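Local coordinates for protein MxaA (Stigmatella aurantiaca, PDB 4W4T) that probably releases the finished myxalamid chain from its PKS-NRPS assembly line by NADPH-dependent reduction, this chain being the terminal reductase (R) domain, at residues E320-M325 against Y330-L335; E104-W109 against A255-D260; D27-M32 against E209-L214. One frame throughout, in Å; residues are numbered along the deposited sequence.

Contact 1. Residues E320-M325 against Y330-L335; sequences EMWNYM and YGLRVL
L332 puts one methyl, CD1, into the angle between W322 and M325. L332 CD1 lies 3.8 Å from W322 CE3, on the six-membered ring of the indole, and meets it obliquely. The same L332 CD1 is 3.9 Å from M325 CB. In strand 333-336, V334 CG2 lies 3.8 Å from W322 CD1, on the pyrrole ring. The indole is therefore touched at both of its rings. The side chains of L332 and V334 each cross it at about a right angle. CG of W322 stands anti to the carbonyl carbon (chi1 -42°), which swings the indole off the helix toward the strand. M325, a selenomethionine, brings its SE to the indole edge, in the ring plane.

The polar link is in the backbone. Y330 N donates to M325 O at 3.1 Å, with an N-H...O angle of 167°. It ties the chain after the helix back to the last turns.

A second layer positions these groups. M325, Y330 and L332 also lean on helix 261-272. Y330 OH bonds to K417 O near the C terminus. Strand 333-336 pairs in parallel with strand 274-277, and W322 of helix 318-328 touches both, at V334 and A275. The arrangement is a helix followed by a short strand that packs back on it, in a two-stranded parallel sheet separate from the main Rossmann sheet.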
# COMPACT_ATOMS: atom_id res chain seq x y z
N GLU A 320 -15.96 23.71 -8.91
CA GLU A 320 -17.38 23.59 -8.58
C GLU A 320 -17.57 22.58 -7.44
O GLU A 320 -18.33 22.81 -6.50
CB GLU A 320 -18.20 23.17 -9.81
CG GLU A 320 -18.09 24.13 -10.99
CD GLU A 320 -18.87 23.66 -12.21
OE1 GLU A 320 -18.59 22.55 -12.74
OE2 GLU A 320 -19.76 24.41 -12.65
N MSE A 321 -16.86 21.46 -7.52
CA MSE A 321 -16.91 20.48 -6.45
C MSE A 321 -16.55 21.11 -5.11
O MSE A 321 -17.24 20.90 -4.12
CB MSE A 321 -15.96 19.31 -6.73
CG MSE A 321 -16.49 18.28 -7.68
SE MSE A 321 -18.02 17.32 -6.89
CE MSE A 321 -17.27 16.74 -5.20
N TRP A 322 -15.48 21.88 -5.06
CA TRP A 322 -15.09 22.46 -3.78
C TRP A 322 -16.14 23.48 -3.33
O TRP A 322 -16.44 23.56 -2.14
CB TRP A 322 -13.69 23.09 -3.84
CG TRP A 322 -12.68 22.27 -4.60
CD1 TRP A 322 -11.75 22.75 -5.48
CD2 TRP A 322 -12.50 20.85 -4.57
NE1 TRP A 322 -11.00 21.72 -5.99
CE2 TRP A 322 -11.44 20.54 -5.46
CE3 TRP A 322 -13.12 19.80 -3.88
CZ2 TRP A 322 -10.99 19.23 -5.67
CZ3 TRP A 322 -12.68 18.50 -4.10
CH2 TRP A 322 -11.62 18.23 -4.98
N ASN A 323 -16.72 24.22 -4.27
CA ASN A 323 -17.81 25.13 -3.93
C ASN A 323 -18.95 24.36 -3.24
O ASN A 323 -19.49 24.81 -2.24
CB ASN A 323 -18.37 25.86 -5.15
CG ASN A 323 -17.39 26.87 -5.74
OD1 ASN A 323 -16.46 27.32 -5.07
ND2 ASN A 323 -17.61 27.23 -6.99
N TYR A 324 -19.30 23.19 -3.79
CA TYR A 324 -20.44 22.44 -3.26
C TYR A 324 -20.12 21.95 -1.85
O TYR A 324 -20.99 21.89 -0.99
CB TYR A 324 -20.80 21.24 -4.17
CG TYR A 324 -21.19 21.61 -5.59
CD1 TYR A 324 -21.74 22.85 -5.88
CD2 TYR A 324 -20.98 20.72 -6.64
CE1 TYR A 324 -22.10 23.19 -7.18
CE2 TYR A 324 -21.33 21.05 -7.95
CZ TYR A 324 -21.89 22.29 -8.21
OH TYR A 324 -22.23 22.64 -9.49
N MSE A 325 -18.86 21.57 -1.63
CA MSE A 325 -18.46 21.06 -0.33
C MSE A 325 -18.34 22.17 0.73
O MSE A 325 -18.68 21.96 1.90
CB MSE A 325 -17.15 20.28 -0.48
CG MSE A 325 -17.41 19.05 -1.35
SE MSE A 325 -15.78 18.03 -1.56
CE MSE A 325 -15.58 17.44 0.29
N TYR A 330 -17.73 22.51 4.79
CA TYR A 330 -16.34 22.13 4.97
C TYR A 330 -15.39 23.15 4.36
O TYR A 330 -15.50 23.49 3.18
CB TYR A 330 -16.07 20.76 4.35
CG TYR A 330 -16.79 19.63 5.04
CD1 TYR A 330 -16.59 19.37 6.39
CD2 TYR A 330 -17.66 18.80 4.34
CE1 TYR A 330 -17.24 18.34 7.02
CE2 TYR A 330 -18.33 17.77 4.97
CZ TYR A 330 -18.11 17.55 6.31
OH TYR A 330 -18.75 16.51 6.95
N GLY A 331 -14.44 23.63 5.15
CA GLY A 331 -13.43 24.52 4.61
C GLY A 331 -12.48 23.80 3.67
O GLY A 331 -12.04 22.70 3.95
N LEU A 332 -12.17 24.44 2.55
CA LEU A 332 -11.24 23.89 1.58
C LEU A 332 -10.41 25.00 0.94
O LEU A 332 -10.93 25.81 0.16
CB LEU A 332 -11.98 23.10 0.49
CG LEU A 332 -12.66 21.78 0.88
CD1 LEU A 332 -13.38 21.21 -0.34
CD2 LEU A 332 -11.66 20.76 1.43
N ARG A 333 -9.13 25.06 1.29
CA ARG A 333 -8.18 25.87 0.54
C ARG A 333 -7.87 25.12 -0.75
O ARG A 333 -7.89 23.89 -0.77
CB ARG A 333 -6.89 26.12 1.33
CG ARG A 333 -7.08 26.77 2.67
CD ARG A 333 -5.74 27.17 3.29
NE ARG A 333 -4.78 26.07 3.23
CZ ARG A 333 -4.76 25.05 4.08
NH1 ARG A 333 -5.64 25.00 5.07
NH2 ARG A 333 -3.86 24.09 3.94
N VAL A 334 -7.61 25.84 -1.83
CA VAL A 334 -7.25 25.17 -3.07
C VAL A 334 -5.76 25.34 -3.37
O VAL A 334 -5.22 26.44 -3.26
CB VAL A 334 -8.07 25.68 -4.25
CG1 VAL A 334 -7.68 24.94 -5.52
CG2 VAL A 334 -9.53 25.47 -3.98
N LEU A 335 -5.13 24.25 -3.77
CA LEU A 335 -3.73 24.24 -4.16
C LEU A 335 -3.53 23.53 -5.48
O LEU A 335 -4.25 22.57 -5.80
CB LEU A 335 -2.89 23.54 -3.10
CG LEU A 335 -2.69 24.13 -1.72
CD1 LEU A 335 -1.94 23.09 -0.90
CD2 LEU A 335 -1.91 25.43 -1.81

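Contact 2. Residues E104-W109 against A255-D260; sequences ESYSLW and AWNTDD
Y106 reaches along A255, W256 and N257 with its whole side chain. Apolar contacts come first. Y106 CB is 4.1 Å from A255 CB, and Y106 CD1 lies as close to that methyl. CG of Y106 is anti to the carbonyl carbon (chi1 -57°), and this sends the phenol along residues 255-257 rather than straight at them.

Mixed contacts come next. Y106 CE1 passes 3.9 Å from N257 N, and the backbone carbon of W256 is a little farther off. A255 CB, W256 C and N257 N all approach the ring obliquely. Y106 OH is 3.4 Å from N257 CB, which is van der Waals contact. The side chains of Y106 and N257 lie side by side and point the same way. The phenol and the amide are nearly perpendicular, with planes 87° apart. Y106 O is 3.9 Å from A255 CB. Over one face of the Y106 ring, S105 OG sits 3.4 Å above the plane, offset toward the rim, and bonds to N102 O.

The backbone hydrogen bonds lie within each piece and fix its shape. S107, with positive phi, is the C-prime residue of a Schellman motif that ends helix 92-105: S107 N bonds to E104 O, and L108 N to L103 O. On the other side, N257 to D260 form a type I turn closed by D260 N to N257 O at 3.1 Å. D260 is the N-cap of helix 261-272, and its OD1 accepts from V262 N.

Aromatic contacts extend the site. Y106 meets F66 edge-to-face, and W256 meets F66 too. The contact therefore rests on van der Waals packing, with no hydrogen bond between the two segments; Y106 packs beside F66, which binds NADPH in another structure of this protein.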
# COMPACT_ATOMS: atom_id res chain seq x y z
N GLU A 104 -28.84 -4.81 2.64
CA GLU A 104 -29.26 -4.09 3.84
C GLU A 104 -28.38 -2.86 4.09
O GLU A 104 -28.86 -1.82 4.52
CB GLU A 104 -29.24 -5.02 5.07
CG GLU A 104 -30.48 -5.90 5.20
CD GLU A 104 -30.40 -6.93 6.33
OE1 GLU A 104 -29.31 -7.14 6.90
OE2 GLU A 104 -31.44 -7.51 6.65
N SER A 105 -27.09 -2.98 3.77
CA SER A 105 -26.15 -1.90 4.02
C SER A 105 -26.43 -0.68 3.14
O SER A 105 -26.00 0.43 3.47
CB SER A 105 -24.72 -2.38 3.80
OG SER A 105 -24.47 -2.66 2.43
N TYR A 106 -27.16 -0.87 2.04
CA TYR A 106 -27.50 0.23 1.14
C TYR A 106 -28.99 0.54 1.17
O TYR A 106 -29.52 1.19 0.27
CB TYR A 106 -27.06 -0.08 -0.29
CG TYR A 106 -25.58 -0.38 -0.36
CD1 TYR A 106 -24.65 0.58 0.03
CD2 TYR A 106 -25.12 -1.61 -0.79
CE1 TYR A 106 -23.29 0.31 -0.01
CE2 TYR A 106 -23.77 -1.89 -0.84
CZ TYR A 106 -22.85 -0.93 -0.45
OH TYR A 106 -21.50 -1.20 -0.50
N SER A 107 -29.66 0.06 2.22
CA SER A 107 -31.10 0.24 2.39
C SER A 107 -31.91 -0.25 1.20
O SER A 107 -32.92 0.36 0.85
CB SER A 107 -31.41 1.72 2.66
OG SER A 107 -30.74 2.15 3.82
N LEU A 108 -31.47 -1.36 0.61
CA LEU A 108 -32.16 -1.94 -0.53
C LEU A 108 -32.96 -3.18 -0.18
O LEU A 108 -33.74 -3.67 -0.99
CB LEU A 108 -31.16 -2.30 -1.63
CG LEU A 108 -30.43 -1.15 -2.32
CD1 LEU A 108 -29.23 -1.69 -3.08
CD2 LEU A 108 -31.38 -0.41 -3.26
N TRP A 109 -32.77 -3.70 1.03
CA TRP A 109 -33.42 -4.96 1.39
C TRP A 109 -34.88 -4.81 1.79
O TRP A 109 -35.26 -3.91 2.55
CB TRP A 109 -32.68 -5.66 2.52
CG TRP A 109 -33.32 -6.97 2.82
CD1 TRP A 109 -34.11 -7.29 3.89
CD2 TRP A 109 -33.28 -8.15 2.00
NE1 TRP A 109 -34.54 -8.59 3.80
CE2 TRP A 109 -34.04 -9.14 2.64
CE3 TRP A 109 -32.65 -8.46 0.79
CZ2 TRP A 109 -34.20 -10.42 2.12
CZ3 TRP A 109 -32.81 -9.72 0.26
CH2 TRP A 109 -33.58 -10.69 0.93
N ALA A 255 -26.57 6.41 -0.46
CA ALA A 255 -25.91 5.13 -0.20
C ALA A 255 -24.63 5.03 -1.00
O ALA A 255 -24.64 5.21 -2.22
CB ALA A 255 -26.83 3.97 -0.52
N TRP A 256 -23.53 4.79 -0.31
CA TRP A 256 -22.23 4.81 -0.96
C TRP A 256 -21.23 4.06 -0.12
O TRP A 256 -21.03 4.35 1.06
CB TRP A 256 -21.75 6.25 -1.16
CG TRP A 256 -20.70 6.45 -2.21
CD1 TRP A 256 -20.04 5.49 -2.93
CD2 TRP A 256 -20.18 7.71 -2.63
NE1 TRP A 256 -19.14 6.09 -3.79
CE2 TRP A 256 -19.21 7.45 -3.63
CE3 TRP A 256 -20.45 9.03 -2.27
CZ2 TRP A 256 -18.50 8.48 -4.26
CZ3 TRP A 256 -19.75 10.05 -2.90
CH2 TRP A 256 -18.79 9.76 -3.89
N ASN A 257 -20.59 3.09 -0.75
CA ASN A 257 -19.56 2.30 -0.11
C ASN A 257 -18.34 3.14 0.29
O ASN A 257 -17.64 3.65 -0.57
CB ASN A 257 -19.18 1.18 -1.08
CG ASN A 257 -17.90 0.54 -0.74
OD1 ASN A 257 -17.70 0.11 0.40
ND2 ASN A 257 -17.00 0.49 -1.70
N THR A 258 -18.07 3.30 1.59
CA THR A 258 -17.06 4.29 2.05
C THR A 258 -15.59 3.91 1.86
O THR A 258 -14.72 4.75 2.04
CB THR A 258 -17.23 4.64 3.55
OG1 THR A 258 -16.99 3.49 4.36
CG2 THR A 258 -18.63 5.21 3.83
N ASP A 259 -15.32 2.66 1.54
CA ASP A 259 -13.96 2.23 1.22
C ASP A 259 -13.61 2.59 -0.24
O ASP A 259 -12.48 2.41 -0.70
CB ASP A 259 -13.83 0.72 1.50
CG ASP A 259 -12.65 0.08 0.78
OD1 ASP A 259 -11.50 0.31 1.22
OD2 ASP A 259 -12.88 -0.60 -0.25
N ASP A 260 -14.59 3.12 -0.96
CA ASP A 260 -14.39 3.67 -2.30
C ASP A 260 -13.31 4.74 -2.33
O ASP A 260 -13.26 5.60 -1.46
CB ASP A 260 -15.70 4.25 -2.82
CG ASP A 260 -15.65 4.62 -4.29
OD1 ASP A 260 -14.79 5.44 -4.69
OD2 ASP A 260 -16.50 4.11 -5.05

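Contact 3. Residues D27-M32 against E209-L214; sequences DVTVEM and EGPSSL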
# COMPACT_ATOMS: atom_id res chain seq x y z
N ASP A 27 6.76 -8.62 -22.16
CA ASP A 27 6.20 -7.71 -21.17
C ASP A 27 4.72 -8.01 -20.94
O ASP A 27 4.19 -8.99 -21.46
CB ASP A 27 6.40 -6.26 -21.60
CG ASP A 27 5.63 -5.91 -22.87
OD1 ASP A 27 4.62 -5.19 -22.77
OD2 ASP A 27 6.04 -6.36 -23.96
N VAL A 28 4.06 -7.15 -20.16
CA VAL A 28 2.69 -7.42 -19.76
C VAL A 28 1.75 -7.37 -20.97
O VAL A 28 0.74 -8.07 -20.99
CB VAL A 28 2.21 -6.44 -18.66
CG1 VAL A 28 2.07 -5.03 -19.21
CG2 VAL A 28 0.89 -6.91 -18.05
N THR A 29 2.10 -6.58 -21.98
CA THR A 29 1.22 -6.44 -23.15
C THR A 29 1.21 -7.74 -23.95
O THR A 29 0.19 -8.09 -24.54
CB THR A 29 1.64 -5.27 -24.06
OG1 THR A 29 2.94 -5.52 -24.61
CG2 THR A 29 1.66 -3.97 -23.29
N VAL A 30 2.32 -8.46 -23.96
CA VAL A 30 2.36 -9.75 -24.65
C VAL A 30 1.39 -10.73 -24.01
O VAL A 30 0.59 -11.36 -24.70
CB VAL A 30 3.78 -10.34 -24.65
CG1 VAL A 30 3.76 -11.78 -25.18
CG2 VAL A 30 4.69 -9.49 -25.51
N GLU A 31 1.45 -10.83 -22.68
CA GLU A 31 0.52 -11.66 -21.93
C GLU A 31 -0.94 -11.25 -22.15
O GLU A 31 -1.81 -12.11 -22.27
CB GLU A 31 0.84 -11.61 -20.44
CG GLU A 31 2.26 -12.03 -20.09
CD GLU A 31 2.67 -11.58 -18.70
OE1 GLU A 31 1.80 -11.03 -17.98
OE2 GLU A 31 3.85 -11.76 -18.33
N MSE A 32 -1.20 -9.95 -22.15
CA MSE A 32 -2.56 -9.44 -22.36
C MSE A 32 -3.11 -9.88 -23.70
O MSE A 32 -4.24 -10.36 -23.80
CB MSE A 32 -2.58 -7.91 -22.27
CG MSE A 32 -2.31 -7.39 -20.88
SE MSE A 32 -1.99 -5.45 -20.89
CE MSE A 32 -3.78 -4.84 -21.44
N GLU A 209 -8.31 0.36 -28.77
CA GLU A 209 -6.91 0.45 -29.16
C GLU A 209 -6.12 -0.70 -28.60
O GLU A 209 -6.64 -1.56 -27.89
CB GLU A 209 -6.30 1.77 -28.68
CG GLU A 209 -6.82 2.99 -29.37
CD GLU A 209 -6.21 4.26 -28.82
OE1 GLU A 209 -5.14 4.18 -28.18
OE2 GLU A 209 -6.82 5.34 -28.99
N GLY A 210 -4.82 -0.71 -28.91
CA GLY A 210 -3.94 -1.75 -28.41
C GLY A 210 -3.69 -1.64 -26.92
O GLY A 210 -3.99 -0.61 -26.30
N PRO A 211 -3.12 -2.70 -26.33
CA PRO A 211 -2.99 -2.82 -24.88
C PRO A 211 -1.98 -1.85 -24.26
O PRO A 211 -2.08 -1.57 -23.07
CB PRO A 211 -2.53 -4.27 -24.70
CG PRO A 211 -1.86 -4.62 -25.96
CD PRO A 211 -2.63 -3.89 -27.03
N SER A 212 -1.08 -1.32 -25.07
CA SER A 212 -0.04 -0.49 -24.53
C SER A 212 -0.56 0.84 -24.07
O SER A 212 0.11 1.50 -23.38
CB SER A 212 1.07 -0.29 -25.52
OG SER A 212 0.60 0.45 -26.59
N SER A 213 -1.78 1.19 -24.45
CA SER A 213 -2.37 2.48 -24.10
C SER A 213 -2.73 2.64 -22.61
O SER A 213 -2.86 3.75 -22.14
CB SER A 213 -3.61 2.77 -24.99
OG SER A 213 -4.61 1.74 -24.94
N LEU A 214 -2.87 1.53 -21.91
CA LEU A 214 -3.45 1.48 -20.60
C LEU A 214 -2.39 1.47 -19.52
O LEU A 214 -1.33 1.03 -19.73
CB LEU A 214 -4.32 0.25 -20.44
CG LEU A 214 -5.47 0.22 -21.42
CD1 LEU A 214 -6.47 -0.87 -21.21
CD2 LEU A 214 -6.16 1.54 -21.47
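M32 and P211 slide past each other in opposite directions, where the N-terminal helix 28-35 rests on the loop leading to helix 217-234. That loop follows strand 185-188 of the Rossmann-type sheet, and residues 211-213 form a short 3-10 turn. M32, a selenomethionine, approaches the proline ring with its terminal methyl: M32 CE is 3.5 Å from P211 CB, and M32 SE lies 4.0 Å from the same atom. The chain runs extended from CB and then bends at chi3 (66°). The bend lays CE along the proline.

T29 stands one helical turn before M32 and takes the next part of the ring. T29 CB is 4.0 Å from P211 CG. Its methyl goes farther, with T29 CG2 4.1 Å from S212 CA. P211 is thus touched at CB by M32 and at CG by T29, and both contacts are apolar. No hydrogen bond joins the two segments.

T29 points its methyl at the loop, while its OG1 lies between the backbone N and the carbonyl carbon (chi1 64°). T29 N donates to D27 OD1 at 3.0 Å and meets it from above the carboxylate plane. This bond makes an Asx turn at the start of the helix. The approach of T29 OG1 to the same oxygen is doubtfully short.

Around the contact, M32 also touches W223 and V224 of helix 217-234, and Y159. That helix carries Y218 and K222, which bind NADPH in another structure of this protein, but M32 stays about 9 Å from K222 between side chains. In the loop, E209 pairs with R198. S213 OG donates to G210 O at 2.8 Å, nearly in line with the carbonyl, with a C=O...OG angle of 179°.

In the fold
None of the three contacts touches another. Contacts 1 and 2 have centres 25 Å apart and come within about 7 Å at their nearest atoms. Helix 261-272 links them: it starts at the N-cap of contact 2 and packs on contact 1. Contact 3 lies across the chain's centre from contact 2, with centres 35 Å apart, and its centre is 38 Å from that of contact 1. Contacts 2 and 3 alternate along the sequence, whereas contact 1 follows both. Contact 2 is nearest the NADPH site: Y106 comes within about 4 Å of F66 between side chains. In contact 3 the side chain of M32 is about 9 Å from that of K222 and about 10 Å from that of Y218. Contact 1 lies away from the cofactor site.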